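Local coordinates for protein abietadiene synthase, chloroplastic (Abies grandis, PDB 3S9V) that is a plant chloroplast terpene synthase, a predominantly helical enzyme whose chain includes a terpene synthase metal-binding family domain, at residues Tyr508-Phe514 with Arg524-Thr528. Sequence-based numbering, arbitrary orientation.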
loop_
_atom_site.group_PDB
_atom_site.type_symbol
_atom_site.label_atom_id
_atom_site.label_comp_id
_atom_site.label_asym_id
_atom_site.label_seq_id
_atom_site.Cartn_x
_atom_site.Cartn_y
_atom_site.Cartn_z
ATOM N N TYR A 508 -10.390 -23.596 -1.786
ATOM C CA TYR A 508 -11.387 -22.563 -1.526
ATOM C C TYR A 508 -10.712 -21.280 -1.047
ATOM O O TYR A 508 -11.239 -20.180 -1.222
ATOM C CB TYR A 508 -12.392 -23.035 -0.474
ATOM C CG TYR A 508 -13.382 -21.961 -0.104
ATOM C CD1 TYR A 508 -14.322 -21.512 -1.027
ATOM C CD2 TYR A 508 -13.335 -21.342 1.146
ATOM C CE1 TYR A 508 -15.191 -20.471 -0.723
ATOM C CE2 TYR A 508 -14.194 -20.297 1.461
ATOM C CZ TYR A 508 -15.117 -19.864 0.520
ATOM O OH TYR A 508 -15.947 -18.806 0.808
ATOM N N PHE A 509 -9.542 -21.431 -0.439
ATOM C CA PHE A 509 -8.787 -20.292 0.059
ATOM C C PHE A 509 -8.499 -19.288 -1.051
ATOM O O PHE A 509 -8.620 -18.079 -0.856
ATOM C CB PHE A 509 -7.456 -20.759 0.653
ATOM C CG PHE A 509 -6.396 -19.687 0.681
ATOM C CD1 PHE A 509 -6.481 -18.625 1.573
ATOM C CD2 PHE A 509 -5.329 -19.725 -0.210
ATOM C CE1 PHE A 509 -5.519 -17.620 1.577
ATOM C CE2 PHE A 509 -4.357 -18.716 -0.214
ATOM C CZ PHE A 509 -4.454 -17.667 0.680
ATOM N N SER A 510 -8.107 -19.804 -2.209
ATOM C CA SER A 510 -7.763 -18.966 -3.345
ATOM C C SER A 510 -8.772 -17.874 -3.673
ATOM O O SER A 510 -8.502 -16.697 -3.451
ATOM C CB SER A 510 -7.504 -19.834 -4.578
ATOM O OG SER A 510 -6.358 -20.640 -4.380
ATOM N N PRO A 511 -9.950 -18.238 -4.199
ATOM C CA PRO A 511 -10.893 -17.160 -4.507
ATOM C C PRO A 511 -11.318 -16.366 -3.272
ATOM O O PRO A 511 -11.570 -15.165 -3.352
ATOM C CB PRO A 511 -12.057 -17.900 -5.155
ATOM C CG PRO A 511 -12.062 -19.195 -4.415
ATOM C CD PRO A 511 -10.591 -19.555 -4.357
ATOM N N ALA A 512 -11.394 -17.038 -2.132
ATOM C CA ALA A 512 -11.800 -16.382 -0.898
ATOM C C ALA A 512 -10.826 -15.273 -0.519
ATOM O O ALA A 512 -11.204 -14.285 0.088
ATOM C CB ALA A 512 -11.895 -17.410 0.234
ATOM N N SER A 513 -9.567 -15.441 -0.889
ATOM C CA SER A 513 -8.554 -14.453 -0.566
ATOM C C SER A 513 -8.631 -13.178 -1.410
ATOM O O SER A 513 -8.125 -12.133 -0.981
ATOM C CB SER A 513 -7.161 -15.065 -0.714
ATOM O OG SER A 513 -6.761 -15.077 -2.078
ATOM N N PHE A 514 -9.247 -13.240 -2.594
ATOM C CA PHE A 514 -9.328 -12.044 -3.434
ATOM C C PHE A 514 -10.719 -11.556 -3.838
ATOM O O PHE A 514 -10.937 -10.350 -3.896
ATOM C CB PHE A 514 -8.408 -12.176 -4.669
ATOM C CG PHE A 514 -8.799 -13.270 -5.634
ATOM C CD1 PHE A 514 -9.791 -13.058 -6.589
ATOM C CD2 PHE A 514 -8.151 -14.503 -5.606
ATOM C CE1 PHE A 514 -10.136 -14.061 -7.512
ATOM C CE2 PHE A 514 -8.481 -15.512 -6.518
ATOM C CZ PHE A 514 -9.478 -15.290 -7.472
ATOM N N ARG A 524 -17.394 -17.776 -6.151
ATOM C CA ARG A 524 -16.420 -18.480 -5.319
ATOM C C ARG A 524 -16.645 -19.995 -5.370
ATOM O O ARG A 524 -15.691 -20.788 -5.443
ATOM C CB ARG A 524 -16.524 -18.019 -3.863
ATOM C CG ARG A 524 -15.911 -16.662 -3.574
ATOM C CD ARG A 524 -15.708 -16.496 -2.077
ATOM N NE ARG A 524 -16.960 -16.218 -1.374
ATOM C CZ ARG A 524 -17.597 -15.050 -1.420
ATOM N NH1 ARG A 524 -17.101 -14.044 -2.137
ATOM N NH2 ARG A 524 -18.727 -14.881 -0.746
ATOM N N GLU A 525 -17.917 -20.386 -5.326
ATOM C CA GLU A 525 -18.291 -21.795 -5.345
ATOM C C GLU A 525 -17.849 -22.439 -6.652
ATOM O O GLU A 525 -17.144 -23.452 -6.652
ATOM C CB GLU A 525 -19.811 -21.940 -5.187
ATOM C CG GLU A 525 -20.319 -23.376 -5.163
ATOM C CD GLU A 525 -21.793 -23.475 -5.541
ATOM O OE1 GLU A 525 -22.610 -22.730 -4.958
ATOM O OE2 GLU A 525 -22.136 -24.297 -6.421
ATOM N N VAL A 526 -18.261 -21.839 -7.762
ATOM C CA VAL A 526 -17.924 -22.358 -9.075
ATOM C C VAL A 526 -16.421 -22.321 -9.341
ATOM O O VAL A 526 -15.896 -23.170 -10.041
ATOM C CB VAL A 526 -18.664 -21.583 -10.185
ATOM C CG1 VAL A 526 -18.302 -22.156 -11.547
ATOM C CG2 VAL A 526 -20.173 -21.671 -9.958
ATOM N N TYR A 527 -15.740 -21.337 -8.770
ATOM C CA TYR A 527 -14.297 -21.202 -8.939
ATOM C C TYR A 527 -13.643 -22.397 -8.246
ATOM O O TYR A 527 -12.757 -23.054 -8.794
ATOM C CB TYR A 527 -13.828 -19.887 -8.293
ATOM C CG TYR A 527 -12.389 -19.519 -8.545
ATOM C CD1 TYR A 527 -11.349 -20.296 -8.046
ATOM C CD2 TYR A 527 -12.066 -18.380 -9.282
ATOM C CE1 TYR A 527 -10.020 -19.948 -8.273
ATOM C CE2 TYR A 527 -10.750 -18.023 -9.513
ATOM C CZ TYR A 527 -9.728 -18.811 -9.005
ATOM O OH TYR A 527 -8.416 -18.453 -9.231
ATOM N N THR A 528 -14.107 -22.673 -7.036
ATOM C CA THR A 528 -13.589 -23.771 -6.241
ATOM C C THR A 528 -13.823 -25.141 -6.877
ATOM O O THR A 528 -12.906 -25.966 -6.939
ATOM C CB THR A 528 -14.218 -23.751 -4.845
ATOM O OG1 THR A 528 -13.904 -22.505 -4.209
ATOM C CG2 THR A 528 -13.700 -24.918 -4.007
#
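R524 opens the face that 524-528 turns toward 508-514. Its long aliphatic chain lies along the neighbouring helix, CD 4.1 Å from A512 CA, where a small alanine lets it come close. Its charged end is not wasted in this buried place: NE forms a salt bridge with E481, whose OE2 also accepts a hydrogen bond from Y508 OH, so one carboxylate of helix 461-491 ties both helices together. Y527 presents a flat ring to P511, whose CB sits 4.0 Å from the ring centroid in a CH-pi contact; P511, lacking an amide hydrogen, also kinks its helix. F514 points its edge at the same ring, offset edge-to-face, centroids 5.7 Å apart, while Y527 OH is hydrogen-bonded to T750 OG1 of helix 741-757. T528 turns OG1 back to its own R524 O (2.8 Å), satisfying the hydroxyl beside the edge of Y508 (CD1 to OG1 3.4 Å). The axes of the two segments approach to 8.8 Å, their directions 145° apart: a near-antiparallel helical hairpin within the all-alpha terpene synthase fold.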